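Local coordinates for chromosomal replication initiator protein DnaA (Thermotoga maritima, PDB 2Z4S) that binds ATP through its AAA+ domain and probably assembles on the replication origin to start and regulate chromosomal replication, at residues 134-139 with 257-262; 205-210 with 239-244. All coordinates share one frame; numbering follows the deposited sequence.

Contact 1 of 2, residues 134-139 with 257-262. With ADP (adenosine-5'-diphosphate), chain C.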
ATOM      1  N   PHE A 134      -4.066   0.185 -11.092  1.00 58.01           N
ATOM      2  CA  PHE A 134      -4.990   0.604 -10.057  1.00 56.63           C
ATOM      3  C   PHE A 134      -5.288  -0.572  -9.167  1.00 56.30           C
ATOM      4  O   PHE A 134      -6.119  -1.402  -9.500  1.00 56.94           O
ATOM      5  CB  PHE A 134      -6.292   1.122 -10.666  1.00 50.53           C
ATOM      6  CG  PHE A 134      -7.256   1.667  -9.653  1.00 50.85           C
ATOM      7  CD1 PHE A 134      -8.075   0.817  -8.921  1.00 50.34           C
ATOM      8  CD2 PHE A 134      -7.326   3.036  -9.413  1.00 52.15           C
ATOM      9  CE1 PHE A 134      -8.956   1.320  -7.957  1.00 51.41           C
ATOM     10  CE2 PHE A 134      -8.202   3.553  -8.454  1.00 53.37           C
ATOM     11  CZ  PHE A 134      -9.021   2.690  -7.722  1.00 52.35           C
ATOM     12  N   ILE A 135      -4.602  -0.637  -8.035  1.00 51.29           N
ATOM     13  CA  ILE A 135      -4.798  -1.713  -7.083  1.00 50.60           C
ATOM     14  C   ILE A 135      -5.842  -1.298  -6.054  1.00 49.43           C
ATOM     15  O   ILE A 135      -5.864  -0.156  -5.617  1.00 50.66           O
ATOM     16  CB  ILE A 135      -3.479  -2.038  -6.361  1.00 53.58           C
ATOM     17  CG1 ILE A 135      -2.401  -2.399  -7.386  1.00 53.25           C
ATOM     18  CG2 ILE A 135      -3.691  -3.181  -5.383  1.00 54.41           C
ATOM     19  CD1 ILE A 135      -1.073  -2.769  -6.773  1.00 53.11           C
ATOM     20  N   TYR A 136      -6.707  -2.218  -5.662  1.00 51.36           N
ATOM     21  CA  TYR A 136      -7.726  -1.882  -4.679  1.00 50.49           C
ATOM     22  C   TYR A 136      -8.084  -3.089  -3.811  1.00 49.85           C
ATOM     23  O   TYR A 136      -7.986  -4.236  -4.256  1.00 49.96           O
ATOM     24  CB  TYR A 136      -8.982  -1.343  -5.389  1.00 47.79           C
ATOM     25  CG  TYR A 136      -9.916  -2.396  -5.977  1.00 48.42           C
ATOM     26  CD1 TYR A 136     -11.028  -2.852  -5.258  1.00 47.48           C
ATOM     27  CD2 TYR A 136      -9.695  -2.931  -7.252  1.00 47.83           C
ATOM     28  CE1 TYR A 136     -11.897  -3.808  -5.788  1.00 46.13           C
ATOM     29  CE2 TYR A 136     -10.556  -3.891  -7.789  1.00 48.22           C
ATOM     30  CZ  TYR A 136     -11.658  -4.322  -7.047  1.00 48.50           C
ATOM     31  OH  TYR A 136     -12.528  -5.259  -7.568  1.00 49.57           O
ATOM     32  N   GLY A 137      -8.502  -2.815  -2.578  1.00 39.50           N
ATOM     33  CA  GLY A 137      -8.882  -3.867  -1.657  1.00 36.05           C
ATOM     34  C   GLY A 137      -9.116  -3.282  -0.281  1.00 35.60           C
ATOM     35  O   GLY A 137      -8.709  -2.148  -0.015  1.00 34.70           O
ATOM     36  N   GLY A 138      -9.761  -4.054   0.592  1.00 33.60           N
ATOM     37  CA  GLY A 138     -10.054  -3.595   1.940  1.00 32.96           C
ATOM     38  C   GLY A 138      -8.831  -3.175   2.722  1.00 33.95           C
ATOM     39  O   GLY A 138      -7.729  -3.143   2.196  1.00 34.12           O
ATOM     40  N   VAL A 139      -9.016  -2.850   3.993  1.00 45.45           N
ATOM     41  CA  VAL A 139      -7.888  -2.423   4.825  1.00 45.00           C
ATOM     42  C   VAL A 139      -6.932  -3.571   5.131  1.00 46.99           C
ATOM     43  O   VAL A 139      -7.326  -4.747   5.163  1.00 46.11           O
ATOM     44  CB  VAL A 139      -8.352  -1.848   6.161  1.00 25.40           C
ATOM     45  CG1 VAL A 139      -7.570  -0.627   6.465  1.00 21.77           C
ATOM     46  CG2 VAL A 139      -9.834  -1.559   6.113  1.00 26.71           C
ATOM     47  N   VAL A 257      -6.073  -3.138 -13.540  1.00 60.77           N
ATOM     48  CA  VAL A 257      -6.921  -2.952 -12.379  1.00 59.27           C
ATOM     49  C   VAL A 257      -6.984  -4.212 -11.537  1.00 58.92           C
ATOM     50  O   VAL A 257      -7.917  -4.988 -11.681  1.00 60.89           O
ATOM     51  CB  VAL A 257      -8.337  -2.611 -12.814  1.00 52.21           C
ATOM     52  CG1 VAL A 257      -9.231  -2.416 -11.606  1.00 49.54           C
ATOM     53  CG2 VAL A 257      -8.302  -1.378 -13.682  1.00 54.64           C
ATOM     54  N   ALA A 258      -6.013  -4.408 -10.653  1.00 50.58           N
ATOM     55  CA  ALA A 258      -5.988  -5.594  -9.800  1.00 49.43           C
ATOM     56  C   ALA A 258      -6.765  -5.437  -8.487  1.00 49.12           C
ATOM     57  O   ALA A 258      -6.999  -4.331  -8.016  1.00 49.32           O
ATOM     58  CB  ALA A 258      -4.557  -5.971  -9.504  1.00 44.62           C
ATOM     59  N   LYS A 259      -7.157  -6.563  -7.899  1.00 74.24           N
ATOM     60  CA  LYS A 259      -7.901  -6.575  -6.634  1.00 72.91           C
ATOM     61  C   LYS A 259      -7.272  -7.499  -5.571  1.00 73.32           C
ATOM     62  O   LYS A 259      -6.955  -8.657  -5.849  1.00 74.68           O
ATOM     63  CB  LYS A 259      -9.336  -7.030  -6.880  1.00 45.18           C
ATOM     64  CG  LYS A 259     -10.109  -7.248  -5.608  1.00 43.52           C
ATOM     65  CD  LYS A 259     -11.413  -7.955  -5.864  1.00 44.47           C
ATOM     66  CE  LYS A 259     -12.198  -8.101  -4.579  1.00 44.41           C
ATOM     67  NZ  LYS A 259     -13.385  -8.977  -4.736  1.00 46.72           N
ATOM     68  N   LEU A 260      -7.093  -6.990  -4.357  1.00 47.88           N
ATOM     69  CA  LEU A 260      -6.544  -7.791  -3.275  1.00 45.93           C
ATOM     70  C   LEU A 260      -7.707  -8.325  -2.444  1.00 46.53           C
ATOM     71  O   LEU A 260      -8.704  -7.638  -2.268  1.00 47.28           O
ATOM     72  CB  LEU A 260      -5.638  -6.936  -2.391  1.00 43.07           C
ATOM     73  CG  LEU A 260      -4.274  -6.525  -2.952  1.00 44.40           C
ATOM     74  CD1 LEU A 260      -3.685  -5.406  -2.138  1.00 44.33           C
ATOM     75  CD2 LEU A 260      -3.331  -7.696  -2.918  1.00 46.19           C
ATOM     76  N   GLU A 261      -7.605  -9.561  -1.965  1.00 54.85           N
ATOM     77  CA  GLU A 261      -8.645 -10.132  -1.106  1.00 54.84           C
ATOM     78  C   GLU A 261      -7.934 -10.747   0.104  1.00 54.21           C
ATOM     79  O   GLU A 261      -6.771 -11.141   0.011  1.00 54.26           O
ATOM     80  CB  GLU A 261      -9.491 -11.166  -1.857  1.00 54.29           C
ATOM     81  CG  GLU A 261     -10.289 -10.565  -3.028  1.00 56.95           C
ATOM     82  CD  GLU A 261     -11.372 -11.502  -3.605  1.00 59.06           C
ATOM     83  OE1 GLU A 261     -12.493 -11.572  -3.044  1.00 58.02           O
ATOM     84  OE2 GLU A 261     -11.104 -12.170  -4.632  1.00 59.23           O
ATOM     85  N   PRO A 262      -8.613 -10.825   1.259  1.00 50.21           N
ATOM     86  CA  PRO A 262      -7.972 -11.394   2.448  1.00 50.70           C
ATOM     87  C   PRO A 262      -7.415 -12.795   2.205  1.00 51.34           C
ATOM     88  O   PRO A 262      -7.978 -13.574   1.431  1.00 50.57           O
ATOM     89  CB  PRO A 262      -9.090 -11.361   3.484  1.00 39.78           C
ATOM     90  CG  PRO A 262     -10.287 -11.620   2.665  1.00 38.74           C
ATOM     91  CD  PRO A 262     -10.067 -10.738   1.455  1.00 39.62           C
TER
HETATM   92  PB  ADP C 501      -3.320  -1.637   3.387  1.00 57.25           P
HETATM   93  O1B ADP C 501      -3.070  -2.100   2.017  1.00 54.06           O
HETATM   94  O2B ADP C 501      -4.881  -1.697   3.674  1.00 58.45           O
HETATM   95  O3B ADP C 501      -2.772  -0.132   3.578  1.00 56.78           O
HETATM   96  PA  ADP C 501      -1.024  -2.644   4.271  1.00 62.09           P
HETATM   97  O1A ADP C 501      -0.632  -3.091   2.922  1.00 59.42           O
HETATM   98  O2A ADP C 501      -0.400  -1.190   4.520  1.00 64.19           O
HETATM   99  O3A ADP C 501      -2.633  -2.597   4.452  1.00 60.64           O
HETATM  100  O5' ADP C 501      -0.516  -3.640   5.408  1.00 65.18           O
HETATM  101  C5' ADP C 501       0.865  -3.692   5.238  1.00 70.95           C
HETATM  102  C4' ADP C 501       1.516  -4.572   6.270  1.00 71.86           C
HETATM  103  O4' ADP C 501       0.974  -5.900   6.225  1.00 69.85           O
HETATM  104  C3' ADP C 501       2.995  -4.574   5.934  1.00 73.91           C
HETATM  105  O3' ADP C 501       3.782  -4.052   7.009  1.00 76.98           O
HETATM  106  C2' ADP C 501       3.336  -6.013   5.588  1.00 75.05           C
HETATM  107  O2' ADP C 501       4.402  -6.501   6.431  1.00 80.21           O
HETATM  108  C1' ADP C 501       2.016  -6.800   5.791  1.00 73.47           C
HETATM  109  N9  ADP C 501       1.595  -7.523   4.581  1.00 71.98           N
HETATM  110  C8  ADP C 501       0.537  -7.233   3.768  1.00 72.90           C
HETATM  111  N7  ADP C 501       0.456  -8.098   2.803  1.00 71.56           N
HETATM  112  C5  ADP C 501       1.451  -8.994   2.936  1.00 71.75           C
HETATM  113  C6  ADP C 501       1.870 -10.142   2.219  1.00 72.52           C
HETATM  114  N6  ADP C 501       1.178 -10.559   1.100  1.00 73.33           N
HETATM  115  N1  ADP C 501       2.952 -10.821   2.653  1.00 72.37           N
HETATM  116  C2  ADP C 501       3.630 -10.433   3.734  1.00 72.73           C
HETATM  117  N3  ADP C 501       3.264  -9.364   4.435  1.00 71.04           N
HETATM  118  C4  ADP C 501       2.200  -8.628   4.075  1.00 71.31           C
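Tyr136 holds CG between its backbone N and carbonyl carbon, the crowded position (chi1 81°), and Lys259 holds CG anti to its N with the chain extended beyond it; together these torsions lay the lysine methylenes obliquely across the phenol ring. Lys259 CG stands over one ring face, 4.0 Å from the Tyr136 ring centroid and 28° off the normal, a CH-pi contact, while CD passes alongside the hydroxyl. The ammonium travels on past the ring to a salt bridge, weak as a hydrogen bond, with Glu261 (Lys259 NZ to Glu261 OE1, 3.2 Å). The backbones themselves run side by side in nearly the same direction, joined by a single beta bridge between Tyr136 and Lys259. Leu260 N donates to Tyr136 O at 2.9 Å, nearly straight (167°) and in the carbonyl plane; Tyr136 N reaches Ala258 O at 3.2 Å, more bent and from above that carbonyl's plane. An alanine in place of Tyr136 would remove the ring against which the lysine methylenes rest and would probably loosen this outer side. On the other side Ile135 CG2, anti to its backbone N, meets Leu260 CD1 at 3.9 Å; Leu260 continues onto helices 114-125 and 143-157, while Ile135 touches Cys233 of strand 229-234. Gly137 passes close to the partner chain, where a CB would clash with Leu260 O. Further on, Val139 C lies 3.1 Å from ADP O2B, and Gly137 O accepts a hydrogen bond from Lys143. Strand 133-136, flanked by the extended segment 257-262, runs into the nucleotide-binding loop and on to helix 143-157, the strand-loop-helix of a P-loop (Walker A) in an AAA+ ATPase.

Contact 2 of 2, residues 205-210 with 239-244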
ATOM      1  N   PHE A 205      -9.480   9.287  -0.268  1.00 47.34           N
ATOM      2  CA  PHE A 205      -9.395  10.499   0.519  1.00 48.54           C
ATOM      3  C   PHE A 205      -9.890  11.675  -0.294  1.00 49.47           C
ATOM      4  O   PHE A 205     -10.234  12.708   0.259  1.00 49.73           O
ATOM      5  CB  PHE A 205      -7.954  10.752   0.932  1.00 55.13           C
ATOM      6  CG  PHE A 205      -7.800  11.885   1.878  1.00 57.51           C
ATOM      7  CD1 PHE A 205      -8.182  11.749   3.205  1.00 58.72           C
ATOM      8  CD2 PHE A 205      -7.289  13.104   1.444  1.00 59.77           C
ATOM      9  CE1 PHE A 205      -8.052  12.814   4.099  1.00 59.52           C
ATOM     10  CE2 PHE A 205      -7.156  14.179   2.325  1.00 59.17           C
ATOM     11  CZ  PHE A 205      -7.538  14.032   3.658  1.00 59.80           C
ATOM     12  N   LEU A 206      -9.919  11.502  -1.611  1.00 58.89           N
ATOM     13  CA  LEU A 206     -10.360  12.537  -2.529  1.00 59.77           C
ATOM     14  C   LEU A 206     -11.864  12.533  -2.804  1.00 62.48           C
ATOM     15  O   LEU A 206     -12.350  13.277  -3.657  1.00 63.55           O
ATOM     16  CB  LEU A 206      -9.578  12.427  -3.836  1.00 42.75           C
ATOM     17  CG  LEU A 206      -8.206  13.101  -3.778  1.00 42.64           C
ATOM     18  CD1 LEU A 206      -7.482  12.705  -2.499  1.00 42.71           C
ATOM     19  CD2 LEU A 206      -7.401  12.735  -5.003  1.00 40.88           C
ATOM     20  N   ILE A 207     -12.601  11.695  -2.086  1.00 72.30           N
ATOM     21  CA  ILE A 207     -14.049  11.647  -2.241  1.00 74.23           C
ATOM     22  C   ILE A 207     -14.611  13.000  -1.798  1.00 75.07           C
ATOM     23  O   ILE A 207     -14.344  13.463  -0.687  1.00 75.34           O
ATOM     24  CB  ILE A 207     -14.654  10.552  -1.363  1.00 70.20           C
ATOM     25  CG1 ILE A 207     -14.117   9.200  -1.807  1.00 72.05           C
ATOM     26  CG2 ILE A 207     -16.160  10.571  -1.464  1.00 70.18           C
ATOM     27  CD1 ILE A 207     -14.511   8.081  -0.890  1.00 72.53           C
ATOM     28  N   GLY A 208     -15.386  13.632  -2.672  1.00 76.98           N
ATOM     29  CA  GLY A 208     -15.948  14.928  -2.336  1.00 77.05           C
ATOM     30  C   GLY A 208     -14.983  16.042  -2.699  1.00 76.83           C
ATOM     31  O   GLY A 208     -15.384  17.093  -3.181  1.00 77.28           O
ATOM     32  N   LYS A 209     -13.698  15.805  -2.480  1.00 60.48           N
ATOM     33  CA  LYS A 209     -12.683  16.799  -2.788  1.00 59.35           C
ATOM     34  C   LYS A 209     -12.581  17.051  -4.295  1.00 59.29           C
ATOM     35  O   LYS A 209     -11.495  16.933  -4.861  1.00 58.54           O
ATOM     36  CB  LYS A 209     -11.335  16.311  -2.257  1.00 59.16           C
ATOM     37  CG  LYS A 209     -11.437  15.586  -0.930  1.00 58.28           C
ATOM     38  CD  LYS A 209     -11.773  16.519   0.220  1.00 58.60           C
ATOM     39  CE  LYS A 209     -12.149  15.733   1.472  1.00 58.26           C
ATOM     40  NZ  LYS A 209     -12.368  16.590   2.669  1.00 57.81           N
ATOM     41  N   THR A 210     -13.692  17.411  -4.940  1.00 69.28           N
ATOM     42  CA  THR A 210     -13.674  17.649  -6.393  1.00 70.93           C
ATOM     43  C   THR A 210     -12.656  18.700  -6.826  1.00 69.94           C
ATOM     44  O   THR A 210     -12.259  18.741  -7.995  1.00 68.63           O
ATOM     45  CB  THR A 210     -15.078  18.041  -6.965  1.00 81.34           C
ATOM     46  OG1 THR A 210     -15.646  19.099  -6.183  1.00 83.00           O
ATOM     47  CG2 THR A 210     -16.018  16.825  -6.971  1.00 81.22           C
ATOM     48  N   GLN A 239     -15.359   2.012 -10.003  1.00 75.19           N
ATOM     49  CA  GLN A 239     -16.804   2.175 -10.054  1.00 75.44           C
ATOM     50  C   GLN A 239     -17.493   2.432  -8.719  1.00 74.37           C
ATOM     51  O   GLN A 239     -18.550   3.052  -8.684  1.00 75.15           O
ATOM     52  CB  GLN A 239     -17.448   0.963 -10.735  1.00 83.09           C
ATOM     53  CG  GLN A 239     -17.192   0.907 -12.234  1.00 86.25           C
ATOM     54  CD  GLN A 239     -17.369   2.267 -12.896  1.00 87.72           C
ATOM     55  OE1 GLN A 239     -18.367   2.958 -12.669  1.00 88.44           O
ATOM     56  NE2 GLN A 239     -16.399   2.656 -13.718  1.00 87.23           N
ATOM     57  N   LYS A 240     -16.908   1.977  -7.619  1.00 65.90           N
ATOM     58  CA  LYS A 240     -17.550   2.178  -6.329  1.00 63.85           C
ATOM     59  C   LYS A 240     -17.055   3.395  -5.541  1.00 62.03           C
ATOM     60  O   LYS A 240     -17.336   3.517  -4.346  1.00 60.81           O
ATOM     61  CB  LYS A 240     -17.422   0.911  -5.488  1.00 71.92           C
ATOM     62  CG  LYS A 240     -18.756   0.313  -5.056  1.00 74.13           C
ATOM     63  CD  LYS A 240     -19.580  -0.184  -6.242  1.00 75.43           C
ATOM     64  CE  LYS A 240     -20.846  -0.937  -5.787  1.00 76.39           C
ATOM     65  NZ  LYS A 240     -21.840  -0.109  -5.020  1.00 76.33           N
ATOM     66  N   LEU A 241     -16.329   4.291  -6.210  1.00 59.77           N
ATOM     67  CA  LEU A 241     -15.831   5.508  -5.574  1.00 57.49           C
ATOM     68  C   LEU A 241     -16.872   6.640  -5.606  1.00 58.06           C
ATOM     69  O   LEU A 241     -17.037   7.330  -6.622  1.00 57.52           O
ATOM     70  CB  LEU A 241     -14.553   5.995  -6.260  1.00 44.22           C
ATOM     71  CG  LEU A 241     -13.193   5.458  -5.821  1.00 41.27           C
ATOM     72  CD1 LEU A 241     -12.103   6.260  -6.507  1.00 39.33           C
ATOM     73  CD2 LEU A 241     -13.042   5.573  -4.322  1.00 38.65           C
ATOM     74  N   SER A 242     -17.556   6.837  -4.480  1.00 67.13           N
ATOM     75  CA  SER A 242     -18.579   7.875  -4.358  1.00 67.18           C
ATOM     76  C   SER A 242     -17.998   9.276  -4.561  1.00 68.97           C
ATOM     77  O   SER A 242     -16.830   9.526  -4.238  1.00 69.44           O
ATOM     78  CB  SER A 242     -19.232   7.819  -2.975  1.00 46.76           C
ATOM     79  OG  SER A 242     -18.594   8.710  -2.076  1.00 43.29           O
ATOM     80  N   GLU A 243     -18.830  10.183  -5.080  1.00 66.93           N
ATOM     81  CA  GLU A 243     -18.446  11.575  -5.329  1.00 66.70           C
ATOM     82  C   GLU A 243     -17.125  11.669  -6.085  1.00 66.44           C
ATOM     83  O   GLU A 243     -16.156  12.269  -5.612  1.00 66.63           O
ATOM     84  CB  GLU A 243     -18.362  12.347  -4.002  1.00 65.91           C
ATOM     85  CG  GLU A 243     -19.672  12.356  -3.229  1.00 67.46           C
ATOM     86  CD  GLU A 243     -19.617  13.171  -1.947  1.00 69.21           C
ATOM     87  OE1 GLU A 243     -19.303  14.376  -2.015  1.00 70.71           O
ATOM     88  OE2 GLU A 243     -19.899  12.610  -0.867  1.00 69.14           O
ATOM     89  N   PHE A 244     -17.099  11.078  -7.272  1.00 57.75           N
ATOM     90  CA  PHE A 244     -15.894  11.091  -8.080  1.00 58.49           C
ATOM     91  C   PHE A 244     -16.141  11.420  -9.556  1.00 58.90           C
ATOM     92  O   PHE A 244     -16.971  10.794 -10.225  1.00 58.70           O
ATOM     93  CB  PHE A 244     -15.179   9.734  -7.963  1.00 62.93           C
ATOM     94  CG  PHE A 244     -13.856   9.803  -7.254  1.00 60.69           C
ATOM     95  CD1 PHE A 244     -13.796   9.935  -5.874  1.00 60.67           C
ATOM     96  CD2 PHE A 244     -12.667   9.773  -7.978  1.00 59.99           C
ATOM     97  CE1 PHE A 244     -12.571  10.039  -5.225  1.00 60.81           C
ATOM     98  CE2 PHE A 244     -11.441   9.876  -7.343  1.00 58.88           C
ATOM     99  CZ  PHE A 244     -11.389  10.010  -5.967  1.00 59.51           C
TER
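In the AAA+ domain, the loops that follow two of the parallel strands, 197-201 and 229-234, meet here just before helices 210-224 and 246-253. Phe244 carries the apolar part: its ring tip reaches Leu206, CZ lying 3.7 Å from Leu206 CB, while CE1 approaches Ile207 CG1 at 3.8 Å, the Ile207 and Phe244 side chains crossing at about a right angle. Ile207 N approaches the ring from its edge. One ring face is covered from within its own segment by Leu241 CD1, 3.7 Å above the plane and over the centre. Ile207 CG1 is anti to the carbonyl carbon, which turns that branch to Phe244 and sends CG2, anti to the backbone N, to Ser242. The backbones join through a weak hydrogen bond, Gly208 N to Glu243 O at 3.3 Å, long but almost straight (177°). Gly208 has phi/psi of 87/-39°, at which a CB would be jammed against the preceding carbonyl oxygen. Lys209 centres an inverse gamma turn and is the N-cap of helix 210-224. Gln213 NE2, from that helix, bonds to both Leu206 O and Glu243 O. With one weak direct backbone bond, cohesion between these loops probably rests mainly on the apolar wedge of Phe244 and on the amide of Gln213, whose two bonds tie both loops to the same helix.

In the fold
Both contacts belong to the AAA+ domain, and contact 2 is nested within the chain loop that contact 1 closes; their centres lie about 17 Å apart and they do not touch. Contact 1 is largely buried, its centre about 10 Å from the centre of the chain, at an outermost strand of the sheet, and reaches the ADP. Contact 2 is only partly buried, its centre about 19 Å from that of the chain, and joins loops beyond two other strands. Two backbone bonds and a beta bridge dominate the first, whereas in the second one weak bond leaves most of the join to side chains around Phe244. Helix 246-253 touches both: its Phe252 meets Phe134 of contact 1 and both Leu241 and Phe244 of contact 2.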